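Long-range contacts in RhCC (Rhodococcus jostii, PDB 4U5R), which probably works as a cofactor-independent oxygenase of the tautomerase superfamily and is able to bind magnesium: residues His68-Gln72 against Pro123-Glu128; Ser21-Thr25 against Arg36-Val41; Asn60-Leu66 against Tyr99-Ile105; Ala11-Asp16 against Phe93-Tyr99. The protein carries 1 engineered substitution. All blocks are in the same frame, centred on the assembly; numbering follows the deposited sequence.

Contact 1 (His68-Gln72 against Pro123-Glu128); sequences HIARQ and PESDME
Arg71 and Glu128 meet end-on in a two-nitrogen salt bridge. Arg71 NH1 donates to Glu128 OE2 at 2.9 Å, using the syn lone pair of that oxygen. Arg71 NH2 donates to Glu128 OE1 at 2.8 Å. The guanidinium and carboxylate planes lie only 17° apart. Glu128 is extended, with CG anti to the backbone N (chi1 -178°), and this sends the carboxylate out from the start of helix 126-134. Packing is close on one face of the guanidinium, where Pro123 CB lies 3.4 Å from Arg71 NH1. The side towards Glu124 is looser. That exposed side chain only grazes the arginine, its CG 4.2 Å from Arg71 NH2. The Glu124 backbone is held more firmly, since its N donates to Glu128 OE1 from above the carboxylate plane at 2.8 Å. Ser125 is the N-cap of the helix, and its OG accepts from Glu128 N. With an alanine here instead of Glu128, the Arg71 guanidinium is likely to lose its charge partner and Glu124 N its acceptor. The buried carboxylate takes three N-H bonds, which is likely to favour its charged form and ties the 68-72 loop to the turn leading into the helix.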
# COMPACT_ATOMS: atom_id res chain seq x y z
N HIS B 68 9.61 -2.45 -2.07
CA HIS B 68 10.82 -2.61 -2.85
C HIS B 68 10.43 -3.13 -4.21
O HIS B 68 9.72 -4.15 -4.29
CB HIS B 68 11.79 -3.58 -2.17
CG HIS B 68 12.63 -2.95 -1.11
ND1 HIS B 68 13.61 -3.64 -0.44
CD2 HIS B 68 12.66 -1.68 -0.61
CE1 HIS B 68 14.21 -2.84 0.42
NE2 HIS B 68 13.66 -1.65 0.34
N ILE B 69 10.88 -2.45 -5.25
CA ILE B 69 10.48 -2.73 -6.62
C ILE B 69 11.65 -3.15 -7.49
O ILE B 69 11.54 -4.08 -8.28
CB ILE B 69 9.83 -1.50 -7.27
CG1 ILE B 69 8.80 -0.89 -6.30
CG2 ILE B 69 9.20 -1.87 -8.60
CD1 ILE B 69 8.53 0.61 -6.54
N ALA B 70 12.78 -2.47 -7.34
CA ALA B 70 13.91 -2.65 -8.24
C ALA B 70 14.66 -3.94 -7.95
O ALA B 70 15.08 -4.65 -8.87
CB ALA B 70 14.85 -1.44 -8.17
N ARG B 71 14.83 -4.27 -6.68
CA ARG B 71 15.60 -5.46 -6.31
C ARG B 71 14.78 -6.41 -5.44
O ARG B 71 13.89 -5.98 -4.70
CB ARG B 71 16.88 -5.06 -5.56
CG ARG B 71 17.83 -4.14 -6.31
CD ARG B 71 18.64 -4.88 -7.36
NE ARG B 71 19.86 -4.15 -7.73
CZ ARG B 71 19.89 -3.18 -8.64
NH1 ARG B 71 18.78 -2.81 -9.26
NH2 ARG B 71 21.04 -2.58 -8.92
N GLN B 72 15.09 -7.70 -5.54
CA GLN B 72 14.60 -8.68 -4.58
C GLN B 72 15.71 -8.97 -3.58
O GLN B 72 16.89 -8.91 -3.91
CB GLN B 72 14.17 -9.97 -5.27
CG GLN B 72 12.70 -10.05 -5.63
CD GLN B 72 12.28 -11.44 -6.08
OE1 GLN B 72 13.04 -12.14 -6.75
NE2 GLN B 72 11.09 -11.85 -5.68
N PRO B 123 19.12 -4.41 -13.47
CA PRO B 123 20.03 -4.27 -12.33
C PRO B 123 21.48 -4.48 -12.74
O PRO B 123 21.78 -5.43 -13.47
CB PRO B 123 19.56 -5.37 -11.38
CG PRO B 123 18.12 -5.59 -11.73
CD PRO B 123 18.06 -5.40 -13.22
N GLU B 124 22.35 -3.57 -12.30
CA GLU B 124 23.80 -3.64 -12.52
C GLU B 124 24.19 -3.52 -14.00
O GLU B 124 25.32 -3.84 -14.37
CB GLU B 124 24.36 -4.94 -11.93
CG GLU B 124 24.12 -5.07 -10.43
CD GLU B 124 24.47 -6.45 -9.89
OE1 GLU B 124 25.13 -7.23 -10.61
OE2 GLU B 124 24.07 -6.75 -8.74
N SER B 125 23.28 -3.04 -14.83
CA SER B 125 23.58 -2.77 -16.23
C SER B 125 24.27 -1.42 -16.42
O SER B 125 24.23 -0.55 -15.55
CB SER B 125 22.31 -2.80 -17.08
OG SER B 125 21.49 -1.69 -16.76
N ASP B 126 24.90 -1.25 -17.58
CA ASP B 126 25.53 0.02 -17.91
C ASP B 126 24.50 1.15 -17.92
O ASP B 126 24.78 2.24 -17.43
CB ASP B 126 26.24 -0.07 -19.27
CG ASP B 126 27.47 -0.95 -19.21
OD1 ASP B 126 28.11 -1.04 -18.14
OD2 ASP B 126 27.80 -1.57 -20.24
N MET B 127 23.31 0.90 -18.45
CA MET B 127 22.29 1.95 -18.44
C MET B 127 21.86 2.31 -17.02
O MET B 127 21.61 3.48 -16.73
CB MET B 127 21.08 1.54 -19.28
CG MET B 127 20.02 2.63 -19.45
SD MET B 127 20.60 4.21 -20.14
CE MET B 127 21.40 3.65 -21.64
N GLU B 128 21.77 1.33 -16.13
CA GLU B 128 21.40 1.66 -14.76
C GLU B 128 22.46 2.55 -14.14
O GLU B 128 22.14 3.52 -13.46
CB GLU B 128 21.20 0.41 -13.89
CG GLU B 128 20.75 0.77 -12.47
CD GLU B 128 20.58 -0.44 -11.58
OE1 GLU B 128 21.60 -1.07 -11.23
OE2 GLU B 128 19.43 -0.74 -11.23

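Contact 2 (Ser21-Thr25 against Arg36-Val41); sequences SEAIT and RFYVVV
This is a buried helix-on-strand contact with a salt bridge at one end. Ile24 of helix 14-32 packs on Val39, just before strand 40-46, and on Val41 within it, and Thr25 rests on Val39. Ile24 CG2 lies 4.0 Å from Val39 CG1. The same methyl meets Val41 CG2, and here the two side chains reach towards each other tip to tip. Ser21 CB touches Val41 CG2 one helical turn back, while Ser21 OG is turned to the carbonyl of Lys17. Strand 2-8, helix 14-32 and strand 40-46 form a beta-alpha-beta unit, the building block of the tautomerase fold. The contact joins its helix to its second strand. Thr25 has OG1 beside the backbone N and CG2 anti to it (chi1 -62°). OG1 donates back to Ser21 O at 2.7 Å and lies against Val39 CG1. CG2 sits over the centre of the Arg36 guanidinium, 3.9 Å from Arg36 CZ. Glu22 bends at chi2 to bring its carboxylate to the edge of the same group, the two planes 11° apart. Arg36 NH1 and Glu22 OE1 form a salt bridge, modelled at 2.5 Å, a very short and doubtful length. Arg36 NH1 also donates to Gly54 O of the second subunit.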
# COMPACT_ATOMS: atom_id res chain seq x y z
N SER B 21 15.24 11.74 4.49
CA SER B 21 15.13 11.16 3.14
C SER B 21 16.51 10.95 2.52
O SER B 21 16.72 10.00 1.77
CB SER B 21 14.25 12.01 2.23
OG SER B 21 14.77 13.31 2.02
N GLU B 22 17.46 11.83 2.84
CA GLU B 22 18.84 11.65 2.41
C GLU B 22 19.45 10.38 3.03
O GLU B 22 20.12 9.60 2.35
CB GLU B 22 19.67 12.89 2.77
CG GLU B 22 21.15 12.71 2.58
CD GLU B 22 21.52 12.48 1.13
OE1 GLU B 22 20.74 12.90 0.24
OE2 GLU B 22 22.59 11.88 0.88
N ALA B 23 19.19 10.16 4.31
CA ALA B 23 19.71 8.97 4.98
C ALA B 23 19.13 7.69 4.40
O ALA B 23 19.84 6.70 4.20
CB ALA B 23 19.44 9.05 6.48
N ILE B 24 17.83 7.72 4.13
CA ILE B 24 17.14 6.59 3.53
C ILE B 24 17.68 6.33 2.12
O ILE B 24 18.00 5.19 1.78
CB ILE B 24 15.62 6.84 3.50
CG1 ILE B 24 15.06 6.79 4.92
CG2 ILE B 24 14.93 5.83 2.60
CD1 ILE B 24 13.68 7.38 5.05
N THR B 25 17.83 7.40 1.34
CA THR B 25 18.43 7.29 0.01
C THR B 25 19.83 6.68 0.08
O THR B 25 20.19 5.84 -0.75
CB THR B 25 18.51 8.68 -0.65
OG1 THR B 25 17.19 9.20 -0.81
CG2 THR B 25 19.20 8.61 -2.03
N ARG B 36 19.79 7.69 -7.32
CA ARG B 36 19.22 8.33 -6.14
C ARG B 36 17.73 8.58 -6.33
O ARG B 36 16.95 8.38 -5.39
CB ARG B 36 19.95 9.63 -5.83
CG ARG B 36 21.41 9.47 -5.49
CD ARG B 36 22.05 10.83 -5.31
NE ARG B 36 21.32 11.56 -4.29
CZ ARG B 36 21.60 11.47 -2.99
NH1 ARG B 36 20.88 12.15 -2.11
NH2 ARG B 36 22.60 10.69 -2.58
N PHE B 37 17.33 8.98 -7.53
CA PHE B 37 15.95 9.37 -7.75
C PHE B 37 14.95 8.20 -7.71
O PHE B 37 13.74 8.46 -7.67
CB PHE B 37 15.78 10.13 -9.08
CG PHE B 37 15.99 9.28 -10.30
CD1 PHE B 37 14.93 8.61 -10.89
CD2 PHE B 37 17.23 9.20 -10.88
CE1 PHE B 37 15.13 7.84 -12.02
CE2 PHE B 37 17.44 8.43 -12.02
CZ PHE B 37 16.38 7.76 -12.58
N TYR B 38 15.43 6.95 -7.73
CA TYR B 38 14.57 5.78 -7.46
C TYR B 38 13.95 5.85 -6.06
O TYR B 38 12.86 5.32 -5.84
CB TYR B 38 15.33 4.45 -7.56
CG TYR B 38 15.61 3.92 -8.95
CD1 TYR B 38 15.35 4.67 -10.08
CD2 TYR B 38 16.15 2.65 -9.11
CE1 TYR B 38 15.63 4.18 -11.34
CE2 TYR B 38 16.42 2.14 -10.37
CZ TYR B 38 16.16 2.91 -11.47
OH TYR B 38 16.46 2.42 -12.71
N VAL B 39 14.65 6.48 -5.13
CA VAL B 39 14.21 6.49 -3.73
C VAL B 39 13.22 7.62 -3.46
O VAL B 39 13.58 8.80 -3.41
CB VAL B 39 15.42 6.61 -2.77
CG1 VAL B 39 14.99 6.31 -1.34
CG2 VAL B 39 16.52 5.64 -3.17
N VAL B 40 11.96 7.23 -3.27
CA VAL B 40 10.87 8.17 -3.04
C VAL B 40 10.40 8.02 -1.59
O VAL B 40 10.12 6.91 -1.12
CB VAL B 40 9.70 7.94 -4.02
CG1 VAL B 40 8.51 8.81 -3.67
CG2 VAL B 40 10.15 8.18 -5.47
N VAL B 41 10.33 9.14 -0.88
CA VAL B 41 9.84 9.14 0.50
C VAL B 41 8.67 10.12 0.62
O VAL B 41 8.80 11.34 0.39
CB VAL B 41 10.94 9.51 1.52
CG1 VAL B 41 10.37 9.44 2.93
CG2 VAL B 41 12.13 8.58 1.42
O HOH W 1 14.10 10.42 -1.08

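Contact 3 (Asn60-Leu66 against Tyr99-Ile105); sequences NFVRIRL and YDWEIHI
Ile64 and Leu66 pack against Ile103 and Ile105 on one face of two parallel strands. Ile103 CD1 lies 3.6 Å from Leu66 CD2 and 3.8 Å from Ile64 CG2. Leu66 CG meets Ile105 CG1. Further along, Ile64 CD1 touches the edge of the Trp101 ring, and Val62 CG2 lies over a face of the Tyr99 ring. The backbones run 9° from parallel, in unbroken register from Phe61-Asp100 to Leu66-Ile105. The ladder bonds include Val62 N to Asp100 O at 2.8 Å and Ile64 N to Glu102 O at 2.9 Å.

The other face is mostly polar, with Phe61 at one end, where its CZ meets Glu102 CB. Arg63 turns at chi2 (55°) and brings its guanidinium to His104, the two planes 73° apart. Its NH1 donates to His104 ND1 at 2.9 Å, in the plane of the imidazole. Its NE forms a salt bridge with Glu102 OE1 at 3.1 Å, and Glu102 CD lies over one guanidinium face. Glu102 OE2 is hydrogen-bonded to Trp113 NE1 of the third subunit. Arg65 CG covers a face of the His104 ring at 3.5 Å from His104 CE1. His104 NE2 and Arg65 NE both pair with Asp67 OD2 of the third subunit. The Arg65 side chain is about 4 Å from that of Ala106, the engineered position of a magnesium site that is unoccupied in this chain.

Strands 61-68 and 100-107 belong to a beta-alpha-beta unit. Its helix 76-90 covers Ile103 and Ile105. Strand 2-8 flanks 61-68, and a strand of the third subunit extends the sheet beyond 100-107.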
# COMPACT_ATOMS: atom_id res chain seq x y z
N ASN B 60 1.70 9.85 19.31
CA ASN B 60 3.16 9.82 19.43
C ASN B 60 3.71 8.61 18.66
O ASN B 60 4.72 8.01 19.02
CB ASN B 60 3.56 9.77 20.91
CG ASN B 60 5.05 10.01 21.13
OD1 ASN B 60 5.62 10.96 20.60
ND2 ASN B 60 5.68 9.13 21.89
N PHE B 61 3.04 8.30 17.55
CA PHE B 61 3.36 7.07 16.84
C PHE B 61 3.70 7.35 15.37
O PHE B 61 2.96 8.04 14.67
CB PHE B 61 2.18 6.10 16.96
CG PHE B 61 2.45 4.72 16.43
CD1 PHE B 61 3.08 3.76 17.21
CD2 PHE B 61 2.06 4.37 15.14
CE1 PHE B 61 3.33 2.48 16.72
CE2 PHE B 61 2.30 3.09 14.65
CZ PHE B 61 2.94 2.16 15.44
N VAL B 62 4.84 6.81 14.93
CA VAL B 62 5.27 6.93 13.54
C VAL B 62 5.16 5.56 12.86
O VAL B 62 5.78 4.59 13.29
CB VAL B 62 6.73 7.47 13.45
CG1 VAL B 62 7.17 7.50 11.98
CG2 VAL B 62 6.82 8.86 14.08
N ARG B 63 4.35 5.48 11.81
CA ARG B 63 4.20 4.23 11.07
C ARG B 63 4.87 4.33 9.70
O ARG B 63 4.58 5.25 8.93
CB ARG B 63 2.70 3.89 10.92
CG ARG B 63 2.38 2.47 10.44
CD ARG B 63 3.04 1.45 11.36
NE ARG B 63 2.58 0.09 11.08
CZ ARG B 63 3.11 -0.74 10.18
NH1 ARG B 63 4.13 -0.36 9.40
NH2 ARG B 63 2.58 -1.95 10.05
N ILE B 64 5.77 3.39 9.40
CA ILE B 64 6.53 3.39 8.15
C ILE B 64 6.19 2.15 7.32
O ILE B 64 6.14 1.04 7.86
CB ILE B 64 8.06 3.41 8.39
CG1 ILE B 64 8.47 4.54 9.35
CG2 ILE B 64 8.80 3.42 7.04
CD1 ILE B 64 8.80 4.02 10.76
N ARG B 65 5.95 2.33 6.03
CA ARG B 65 5.70 1.20 5.14
C ARG B 65 6.44 1.43 3.84
O ARG B 65 6.42 2.53 3.34
CB ARG B 65 4.20 1.03 4.87
CG ARG B 65 3.88 -0.16 3.97
CD ARG B 65 2.50 -0.06 3.33
NE ARG B 65 2.22 -1.31 2.64
CZ ARG B 65 2.67 -1.61 1.43
NH1 ARG B 65 3.41 -0.73 0.76
NH2 ARG B 65 2.39 -2.80 0.90
N LEU B 66 7.06 0.41 3.27
CA LEU B 66 7.75 0.63 2.02
C LEU B 66 7.60 -0.53 1.08
O LEU B 66 7.48 -1.65 1.53
CB LEU B 66 9.23 0.94 2.31
CG LEU B 66 10.08 -0.03 3.14
CD1 LEU B 66 11.48 -0.21 2.56
CD2 LEU B 66 10.14 0.43 4.58
N TYR B 99 9.57 8.81 20.02
CA TYR B 99 8.39 8.28 19.34
C TYR B 99 8.29 6.76 19.45
O TYR B 99 9.29 6.07 19.63
CB TYR B 99 8.41 8.64 17.85
CG TYR B 99 8.26 10.11 17.58
CD1 TYR B 99 7.03 10.74 17.72
CD2 TYR B 99 9.35 10.88 17.18
CE1 TYR B 99 6.88 12.09 17.47
CE2 TYR B 99 9.21 12.24 16.94
CZ TYR B 99 7.98 12.84 17.09
OH TYR B 99 7.83 14.18 16.85
N ASP B 100 7.07 6.27 19.33
CA ASP B 100 6.83 4.84 19.14
C ASP B 100 6.74 4.61 17.64
O ASP B 100 6.36 5.52 16.91
CB ASP B 100 5.54 4.39 19.84
CG ASP B 100 5.63 4.56 21.33
OD1 ASP B 100 6.70 4.27 21.89
OD2 ASP B 100 4.62 4.98 21.93
N TRP B 101 7.13 3.43 17.16
CA TRP B 101 7.13 3.23 15.71
C TRP B 101 7.11 1.77 15.30
O TRP B 101 7.39 0.86 16.09
CB TRP B 101 8.34 3.95 15.04
CG TRP B 101 9.68 3.25 15.15
CD1 TRP B 101 10.36 2.60 14.16
CD2 TRP B 101 10.48 3.12 16.33
NE1 TRP B 101 11.54 2.09 14.64
CE2 TRP B 101 11.63 2.39 15.98
CE3 TRP B 101 10.34 3.57 17.65
CZ2 TRP B 101 12.64 2.08 16.91
CZ3 TRP B 101 11.34 3.25 18.57
CH2 TRP B 101 12.46 2.51 18.19
N GLU B 102 6.76 1.56 14.04
CA GLU B 102 6.65 0.25 13.42
C GLU B 102 6.94 0.40 11.94
O GLU B 102 6.57 1.41 11.33
CB GLU B 102 5.26 -0.36 13.65
CG GLU B 102 5.11 -1.76 13.07
CD GLU B 102 3.75 -2.40 13.32
OE1 GLU B 102 2.78 -1.68 13.63
OE2 GLU B 102 3.64 -3.64 13.17
N ILE B 103 7.60 -0.59 11.35
CA ILE B 103 7.99 -0.56 9.95
C ILE B 103 7.76 -1.92 9.34
O ILE B 103 7.99 -2.95 9.99
CB ILE B 103 9.48 -0.19 9.76
CG1 ILE B 103 9.83 -0.05 8.27
CG2 ILE B 103 10.39 -1.24 10.41
CD1 ILE B 103 11.17 0.67 8.02
N HIS B 104 7.31 -1.94 8.09
CA HIS B 104 7.33 -3.18 7.32
C HIS B 104 7.54 -2.93 5.83
O HIS B 104 7.33 -1.82 5.32
CB HIS B 104 6.06 -4.02 7.58
CG HIS B 104 4.80 -3.53 6.92
ND1 HIS B 104 4.08 -2.46 7.39
CD2 HIS B 104 4.10 -4.03 5.87
CE1 HIS B 104 3.01 -2.28 6.63
NE2 HIS B 104 3.00 -3.23 5.70
N ILE B 105 8.01 -3.98 5.15
CA ILE B 105 8.35 -3.94 3.73
C ILE B 105 7.57 -4.97 2.92
O ILE B 105 7.35 -6.10 3.36
CB ILE B 105 9.84 -4.20 3.47
CG1 ILE B 105 10.72 -3.47 4.49
CG2 ILE B 105 10.21 -3.85 2.03
CD1 ILE B 105 12.21 -3.52 4.17
O HOH W 2 0.57 -2.17 11.91

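Contact 4 (Ala11-Asp16 against Phe93-Tyr99); sequences AFTPDD and FIKERGY
Asp16 and Arg97 form the charged part of the contact, an end-on salt bridge. Arg97 NH1 donates to Asp16 OD2 and Arg97 NH2 to Asp16 OD1, both at 3.0 Å. The two bonds are nearly straight (173° and 174°) and lie in the guanidinium plane, yet they meet the carboxylate from above its own plane. The extended Arg97 chain, straight from CG to NE, carries the group across.

Two further hydrogen bonds make a capping box at the start of helix 14-32. Thr13 OG1 accepts from Asp16 N at 2.9 Å. Thr13 N donates to Asp16 OD2. A water continues the polar network, donating to Ala11 O at 2.7 Å, accepting from Arg97 NH1 and bonding to Tyr99 OH.

The apolar contacts centre on Phe12. Its ring edge faces the 93-99 loop, with CE1 4.0 Å from Phe93 CB and CZ 4.1 Å from Ile94 CG1. Phe93 O, buried with no partner, lies at the same edge, 3.5 Å from Phe12 CE1. Ala11 CB leans on the Tyr99 hydroxyl.

An asparagine in place of Asp16 would probably leave the Arg97 charge without its mate and Arg97 freer to turn. Asp16 completes the capping box of its own helix and pairs with a distant arginine. Its OD2 takes Thr13 N and Arg97 NH1 from opposite faces, so one carboxylate ties the helix start to the 93-99 loop.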
# COMPACT_ATOMS: atom_id res chain seq x y z
N ALA B 11 5.64 16.86 13.19
CA ALA B 11 6.76 16.20 13.85
C ALA B 11 8.10 16.61 13.24
O ALA B 11 9.09 16.81 13.96
CB ALA B 11 6.61 14.68 13.80
N PHE B 12 8.14 16.70 11.91
CA PHE B 12 9.36 16.99 11.17
C PHE B 12 9.34 18.33 10.45
O PHE B 12 8.35 18.68 9.80
CB PHE B 12 9.65 15.89 10.15
CG PHE B 12 9.91 14.54 10.74
CD1 PHE B 12 10.59 14.41 11.94
CD2 PHE B 12 9.51 13.40 10.08
CE1 PHE B 12 10.84 13.16 12.47
CE2 PHE B 12 9.76 12.14 10.60
CZ PHE B 12 10.41 12.02 11.80
N THR B 13 10.45 19.05 10.55
CA THR B 13 10.65 20.27 9.78
C THR B 13 11.02 19.92 8.35
O THR B 13 11.38 18.78 8.07
CB THR B 13 11.78 21.14 10.37
OG1 THR B 13 13.02 20.43 10.28
CG2 THR B 13 11.48 21.51 11.83
N PRO B 14 10.95 20.90 7.42
CA PRO B 14 11.43 20.59 6.07
C PRO B 14 12.90 20.11 6.06
O PRO B 14 13.24 19.18 5.33
CB PRO B 14 11.28 21.94 5.34
CG PRO B 14 10.17 22.61 6.05
CD PRO B 14 10.29 22.21 7.50
N ASP B 15 13.74 20.73 6.89
CA ASP B 15 15.12 20.28 7.03
C ASP B 15 15.21 18.84 7.55
O ASP B 15 16.01 18.07 7.04
CB ASP B 15 15.90 21.24 7.94
CG ASP B 15 16.20 22.57 7.26
OD1 ASP B 15 16.05 22.66 6.02
OD2 ASP B 15 16.59 23.52 7.97
N ASP B 16 14.38 18.49 8.54
CA ASP B 16 14.28 17.10 9.02
C ASP B 16 13.97 16.12 7.89
O ASP B 16 14.53 15.04 7.82
CB ASP B 16 13.18 16.94 10.07
CG ASP B 16 13.56 17.46 11.45
OD1 ASP B 16 14.75 17.68 11.76
OD2 ASP B 16 12.61 17.63 12.25
N PHE B 93 15.87 10.35 14.20
CA PHE B 93 14.67 11.16 14.00
C PHE B 93 13.43 10.62 14.71
O PHE B 93 12.49 11.37 14.95
CB PHE B 93 14.36 11.27 12.50
CG PHE B 93 15.50 11.83 11.69
CD1 PHE B 93 15.61 13.20 11.47
CD2 PHE B 93 16.44 10.99 11.12
CE1 PHE B 93 16.66 13.72 10.71
CE2 PHE B 93 17.49 11.50 10.38
CZ PHE B 93 17.59 12.86 10.17
N ILE B 94 13.44 9.34 15.03
CA ILE B 94 12.24 8.68 15.54
C ILE B 94 12.50 8.09 16.94
O ILE B 94 12.06 8.67 17.94
CB ILE B 94 11.74 7.63 14.53
CG1 ILE B 94 11.38 8.35 13.23
CG2 ILE B 94 10.52 6.91 15.05
CD1 ILE B 94 11.15 7.44 12.05
N LYS B 95 13.22 6.97 17.03
CA LYS B 95 13.53 6.39 18.35
C LYS B 95 14.09 7.43 19.32
O LYS B 95 13.59 7.56 20.44
CB LYS B 95 14.52 5.23 18.22
CG LYS B 95 14.95 4.61 19.56
CD LYS B 95 15.92 3.45 19.35
CE LYS B 95 16.25 2.73 20.66
NZ LYS B 95 15.09 1.91 21.13
N GLU B 96 15.08 8.19 18.87
CA GLU B 96 15.82 9.09 19.78
C GLU B 96 15.08 10.40 20.08
O GLU B 96 15.55 11.20 20.89
CB GLU B 96 17.21 9.37 19.20
CG GLU B 96 18.09 8.12 19.18
CD GLU B 96 19.41 8.30 18.46
OE1 GLU B 96 19.83 9.46 18.26
OE2 GLU B 96 20.03 7.28 18.08
N ARG B 97 13.91 10.60 19.47
CA ARG B 97 13.05 11.72 19.82
C ARG B 97 11.86 11.25 20.63
O ARG B 97 10.93 12.01 20.89
CB ARG B 97 12.58 12.46 18.56
CG ARG B 97 13.71 13.13 17.80
CD ARG B 97 13.17 14.10 16.77
NE ARG B 97 14.25 14.67 15.96
CZ ARG B 97 14.05 15.48 14.92
NH1 ARG B 97 12.81 15.83 14.58
NH2 ARG B 97 15.09 15.95 14.23
N GLY B 98 11.87 9.97 21.02
CA GLY B 98 10.89 9.46 21.95
C GLY B 98 9.60 8.95 21.34
O GLY B 98 8.64 8.67 22.05
N TYR B 99 9.57 8.81 20.02
CA TYR B 99 8.39 8.28 19.34
C TYR B 99 8.29 6.76 19.45
O TYR B 99 9.29 6.07 19.63
CB TYR B 99 8.41 8.64 17.85
CG TYR B 99 8.26 10.11 17.58
CD1 TYR B 99 7.03 10.74 17.72
CD2 TYR B 99 9.35 10.88 17.18
CE1 TYR B 99 6.88 12.09 17.47
CE2 TYR B 99 9.21 12.24 16.94
CZ TYR B 99 7.98 12.84 17.09
OH TYR B 99 7.83 14.18 16.85
O HOH W 3 10.09 15.66 16.22

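How the contacts relate
Contacts 3 and 4 are the closest pair, with centres about 12 Å apart. They share Tyr99, and Asn60 ND2 lies 3.0 Å from Gly98 O, a probable hydrogen bond. Contacts 2 and 4 both use helix 14-32 and do not touch. Contacts 2 and 3 reach the same four-stranded sheet, their centres about 17 Å apart. Contact 1 meets contact 3 where His68 CG lies 4.1 Å from Ile105 CG2, and it brushes contact 2 through Glu128 and Tyr38. Contact 3 comes nearest the magnesium position, Ala106 in this variant, through the Arg65 side chain. A bound Tris molecule, probably from the crystallisation liquor, lies about 4 Å from that side chain. The interacting side chains of contacts 1, 2 and 4 lie away from that site.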